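Local coordinates for protein TRAP dicarboxylate transporter, DctP subunit (Anaerococcus prevoti, PDB 4N91) that binds D-glucuronate, in both its alpha and beta forms, as the periplasmic solute-binding subunit of a TRAP transporter, probably delivering it for uptake, at residues N182-M185 against M186-G190; Y297-Q300 against K301-V304. All coordinates share one frame; numbering follows the deposited sequence.

Contact 1. Residues N182-M185 against M186-G190; sequences NVRM and MDLLG
CG of R184 lies trans to the backbone N (chi1 179°) and the chain then bends at chi2 (63°), a course that carries the guanidinium along the helix to L188. There the methyl CD2 of L188 lies over one face of the group, offset toward its rim, with L188 CD2 3.7 Å from R184 NH2. The same NH2 also forms a salt bridge with E313 of helix 301-317. R184 NH1 gives to a water at 2.7 Å; a bridge onward to D187 OD2 is doubtful, that leg being too short at 2.4 Å, and R184 NH1 and D187 OD2 themselves stay 4.7 Å apart. An alanine in place of R184 would probably leave E313 without this charge partner and remove the guanidinium from beside L188 CD2. On the buried side, M185 and L189 run side by side, M185 CG 4.1 Å from L189 CD1, and the methyl CE of M185 meets the selenium of M186 at 3.8 Å; both are selenomethionines. Four i to i+4 backbone bonds, with acceptors N182 to M185, carry the last two turns. N182, held by Q238 and S179, sits about 5 Å from the side chain of glucuronate-binding R154. G190 takes positive phi and its N bonds to D187 O, one of two bonds back into the last turn that make a Schellman motif, ending the helix of a beta-alpha-beta unit (strands 173-176 and 192-195).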
loop_
_atom_site.group_PDB
_atom_site.type_symbol
_atom_site.label_atom_id
_atom_site.label_comp_id
_atom_site.label_asym_id
_atom_site.label_seq_id
_atom_site.Cartn_x
_atom_site.Cartn_y
_atom_site.Cartn_z
ATOM N N ASN A 182 4.472 -10.147 -5.893
ATOM C CA ASN A 182 3.124 -10.396 -6.361
ATOM C C ASN A 182 3.075 -11.182 -7.655
ATOM O O ASN A 182 2.155 -11.967 -7.871
ATOM C CB ASN A 182 2.324 -9.096 -6.455
ATOM C CG ASN A 182 1.901 -8.608 -5.079
ATOM O OD1 ASN A 182 2.649 -7.924 -4.399
ATOM N ND2 ASN A 182 0.705 -9.009 -4.653
ATOM N N VAL A 183 4.037 -10.969 -8.538
ATOM C CA VAL A 183 4.098 -11.804 -9.732
ATOM C C VAL A 183 4.272 -13.284 -9.352
ATOM O O VAL A 183 3.575 -14.161 -9.862
ATOM C CB VAL A 183 5.213 -11.354 -10.650
ATOM C CG1 VAL A 183 5.423 -12.363 -11.784
ATOM C CG2 VAL A 183 4.888 -9.970 -11.199
ATOM N N ARG A 184 5.212 -13.562 -8.447
ATOM C CA ARG A 184 5.436 -14.923 -7.989
ATOM C C ARG A 184 4.189 -15.497 -7.300
ATOM O O ARG A 184 3.861 -16.659 -7.473
ATOM C CB ARG A 184 6.644 -14.984 -7.057
ATOM C CG ARG A 184 6.946 -16.354 -6.515
ATOM C CD ARG A 184 7.305 -17.352 -7.585
ATOM N NE ARG A 184 7.709 -18.613 -6.962
ATOM C CZ ARG A 184 7.604 -19.804 -7.537
ATOM N NH1 ARG A 184 7.123 -19.919 -8.774
ATOM N NH2 ARG A 184 7.979 -20.888 -6.866
HETATM N N MSE A 185 3.493 -14.677 -6.522
HETATM C CA MSE A 185 2.266 -15.124 -5.884
HETATM C C MSE A 185 1.256 -15.592 -6.936
HETATM O O MSE A 185 0.585 -16.621 -6.754
HETATM C CB MSE A 185 1.663 -14.000 -5.040
HETATM C CG MSE A 185 0.456 -14.450 -4.243
HETATM SE SE MSE A 185 -0.377 -12.943 -3.291
HETATM C CE MSE A 185 -1.221 -12.051 -4.825
HETATM N N MSE A 186 1.125 -14.850 -8.042
HETATM C CA MSE A 186 0.145 -15.247 -9.060
HETATM C C MSE A 186 0.581 -16.554 -9.717
HETATM O O MSE A 186 -0.267 -17.401 -10.011
HETATM C CB MSE A 186 -0.078 -14.184 -10.127
HETATM C CG MSE A 186 -0.585 -12.858 -9.592
HETATM SE SE MSE A 186 -2.162 -13.012 -8.411
HETATM C CE MSE A 186 -3.258 -14.163 -9.462
ATOM N N ASP A 187 1.892 -16.718 -9.934
ATOM C CA ASP A 187 2.411 -17.945 -10.521
ATOM C C ASP A 187 2.065 -19.162 -9.648
ATOM O O ASP A 187 1.634 -20.206 -10.168
ATOM C CB ASP A 187 3.922 -17.879 -10.669
ATOM C CG ASP A 187 4.379 -16.943 -11.751
ATOM O OD1 ASP A 187 3.581 -16.583 -12.651
ATOM O OD2 ASP A 187 5.574 -16.593 -11.708
ATOM N N LEU A 188 2.248 -19.033 -8.333
ATOM C CA LEU A 188 1.947 -20.116 -7.398
ATOM C C LEU A 188 0.458 -20.425 -7.304
ATOM O O LEU A 188 0.060 -21.546 -6.984
ATOM C CB LEU A 188 2.471 -19.763 -6.009
ATOM C CG LEU A 188 3.981 -19.836 -5.858
ATOM C CD1 LEU A 188 4.417 -19.099 -4.601
ATOM C CD2 LEU A 188 4.412 -21.307 -5.826
ATOM N N LEU A 189 -0.370 -19.422 -7.569
ATOM C CA LEU A 189 -1.815 -19.619 -7.667
ATOM C C LEU A 189 -2.268 -20.204 -9.018
ATOM O O LEU A 189 -3.475 -20.332 -9.270
ATOM C CB LEU A 189 -2.525 -18.284 -7.428
ATOM C CG LEU A 189 -2.431 -17.757 -5.998
ATOM C CD1 LEU A 189 -2.884 -16.276 -5.880
ATOM C CD2 LEU A 189 -3.295 -18.636 -5.094
ATOM N N GLY A 190 -1.326 -20.547 -9.892
ATOM C CA GLY A 190 -1.649 -21.132 -11.188
ATOM C C GLY A 190 -2.213 -20.149 -12.197
ATOM O O GLY A 190 -2.832 -20.536 -13.189
HETATM O O HOH W 1 7.181 -18.186 -10.867
#

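Contact 2. Residues Y297-Q300 against K301-V304; sequences YPDQ and KPFV
D299 reaches forward over the start of helix 301-317, and its OD1 accepts from K301 N at 3.1 Å. The N-H points fairly well at the oxygen (155°), but it comes from above the carboxylate, 57° out of its plane. The carboxylate also lies against the P302 ring, D299 CG being 3.5 Å from P302 CD, with the two side chains crossing at about a right angle. The extended first torsion of D299 (chi1 180°) sets CG beside its own carbonyl carbon, on the way to K301. Behind this cap, Q300 O receives the first helical bond, from V304 N at 3.0 Å and nearly straight, together with a weak one from F303 N. The F303 ring turns its edge to two carbonyls, D299 O and Q300 O, with D299 O 3.5 Å from F303 CD2, while P298 CB approaches the ring obliquely, 4.2 Å from F303 CE2. Further out, Q300 NE2 bonds to Y234 O and P298 touches S233, fixing the lead-in against strand 231-238; K301 NZ pairs with D305 one turn on. P302 has no N-H, and in a first turn, where the i to i+4 pattern has not begun, that need cost no main-chain helical bond. The carboxylate of D299 occupies the end of the helix where N-H groups point outward, and its negative charge is likely to be favoured there by the helix dipole.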
loop_
_atom_site.group_PDB
_atom_site.type_symbol
_atom_site.label_atom_id
_atom_site.label_comp_id
_atom_site.label_asym_id
_atom_site.label_seq_id
_atom_site.Cartn_x
_atom_site.Cartn_y
_atom_site.Cartn_z
ATOM N N TYR A 297 -17.014 -14.983 0.515
ATOM C CA TYR A 297 -16.173 -15.269 1.681
ATOM C C TYR A 297 -15.602 -16.663 1.563
ATOM O O TYR A 297 -16.124 -17.612 2.165
ATOM C CB TYR A 297 -17.001 -15.101 2.971
ATOM C CG TYR A 297 -17.622 -13.730 3.037
ATOM C CD1 TYR A 297 -16.935 -12.671 3.586
ATOM C CD2 TYR A 297 -18.869 -13.484 2.484
ATOM C CE1 TYR A 297 -17.494 -11.398 3.617
ATOM C CE2 TYR A 297 -19.430 -12.212 2.509
ATOM C CZ TYR A 297 -18.721 -11.176 3.074
ATOM O OH TYR A 297 -19.269 -9.909 3.093
ATOM N N PRO A 298 -14.532 -16.810 0.770
ATOM C CA PRO A 298 -14.004 -18.136 0.479
ATOM C C PRO A 298 -13.209 -18.705 1.646
ATOM O O PRO A 298 -12.751 -17.975 2.526
ATOM C CB PRO A 298 -13.070 -17.874 -0.702
ATOM C CG PRO A 298 -12.570 -16.467 -0.460
ATOM C CD PRO A 298 -13.777 -15.744 0.076
ATOM N N ASP A 299 -13.045 -20.017 1.630
ATOM C CA ASP A 299 -12.120 -20.692 2.512
ATOM C C ASP A 299 -10.710 -20.201 2.180
ATOM O O ASP A 299 -10.248 -20.341 1.051
ATOM C CB ASP A 299 -12.262 -22.184 2.265
ATOM C CG ASP A 299 -11.342 -23.016 3.130
ATOM O OD1 ASP A 299 -10.650 -22.464 4.021
ATOM O OD2 ASP A 299 -11.331 -24.238 2.902
ATOM N N GLN A 300 -10.035 -19.600 3.150
ATOM C CA GLN A 300 -8.697 -19.065 2.908
ATOM C C GLN A 300 -7.612 -20.134 2.852
ATOM O O GLN A 300 -6.574 -19.926 2.217
ATOM C CB GLN A 300 -8.344 -17.984 3.936
ATOM C CG GLN A 300 -9.261 -16.777 3.816
ATOM C CD GLN A 300 -8.919 -15.651 4.768
ATOM O OE1 GLN A 300 -8.012 -15.761 5.582
ATOM N NE2 GLN A 300 -9.663 -14.547 4.665
ATOM N N LYS A 301 -7.837 -21.288 3.494
ATOM C CA LYS A 301 -6.761 -22.289 3.612
ATOM C C LYS A 301 -6.132 -22.710 2.271
ATOM O O LYS A 301 -4.906 -22.804 2.165
ATOM C CB LYS A 301 -7.232 -23.518 4.393
ATOM C CG LYS A 301 -6.145 -24.583 4.506
ATOM C CD LYS A 301 -6.425 -25.591 5.618
ATOM C CE LYS A 301 -5.353 -26.665 5.643
ATOM N NZ LYS A 301 -4.001 -26.097 5.864
ATOM N N PRO A 302 -6.953 -22.940 1.230
ATOM C CA PRO A 302 -6.307 -23.328 -0.027
ATOM C C PRO A 302 -5.413 -22.223 -0.619
ATOM O O PRO A 302 -4.407 -22.533 -1.269
ATOM C CB PRO A 302 -7.486 -23.645 -0.939
ATOM C CG PRO A 302 -8.549 -24.082 -0.010
ATOM C CD PRO A 302 -8.400 -23.195 1.198
ATOM N N PHE A 303 -5.755 -20.960 -0.384
ATOM C CA PHE A 303 -4.911 -19.857 -0.854
ATOM C C PHE A 303 -3.610 -19.854 -0.047
ATOM O O PHE A 303 -2.521 -19.775 -0.603
ATOM C CB PHE A 303 -5.622 -18.513 -0.735
ATOM C CG PHE A 303 -6.817 -18.369 -1.647
ATOM C CD1 PHE A 303 -6.684 -17.809 -2.912
ATOM C CD2 PHE A 303 -8.067 -18.784 -1.240
ATOM C CE1 PHE A 303 -7.760 -17.677 -3.755
ATOM C CE2 PHE A 303 -9.175 -18.648 -2.084
ATOM C CZ PHE A 303 -9.019 -18.085 -3.343
ATOM N N VAL A 304 -3.733 -19.982 1.270
ATOM C CA VAL A 304 -2.570 -19.989 2.161
ATOM C C VAL A 304 -1.608 -21.074 1.718
ATOM O O VAL A 304 -0.424 -20.835 1.553
ATOM C CB VAL A 304 -2.998 -20.231 3.616
ATOM C CG1 VAL A 304 -1.783 -20.391 4.517
ATOM C CG2 VAL A 304 -3.885 -19.082 4.110
#

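Overall arrangement
Along the chain, contact 1 comes first, running along helix 180-188 and ending at its C-terminal cap, just before strand 192-195; contact 2 follows more than a hundred residues later, where the loop after strand 294-296 turns into helix 301-317. Each is local, joining consecutive residues, so the two stand in series, neither enclosing nor crossing the other, and neither closes a long loop. Their centres lie 15 Å apart, yet they touch directly: L189 CD2 packs on F303 CD1 at 4.1 Å. Beyond contact 2, L310 and V307 of helix 301-317 lie against residues of contact 1, while P166 touches both L189 and F303. Together they join the beta-alpha-beta unit to the helix that follows strand 294-296.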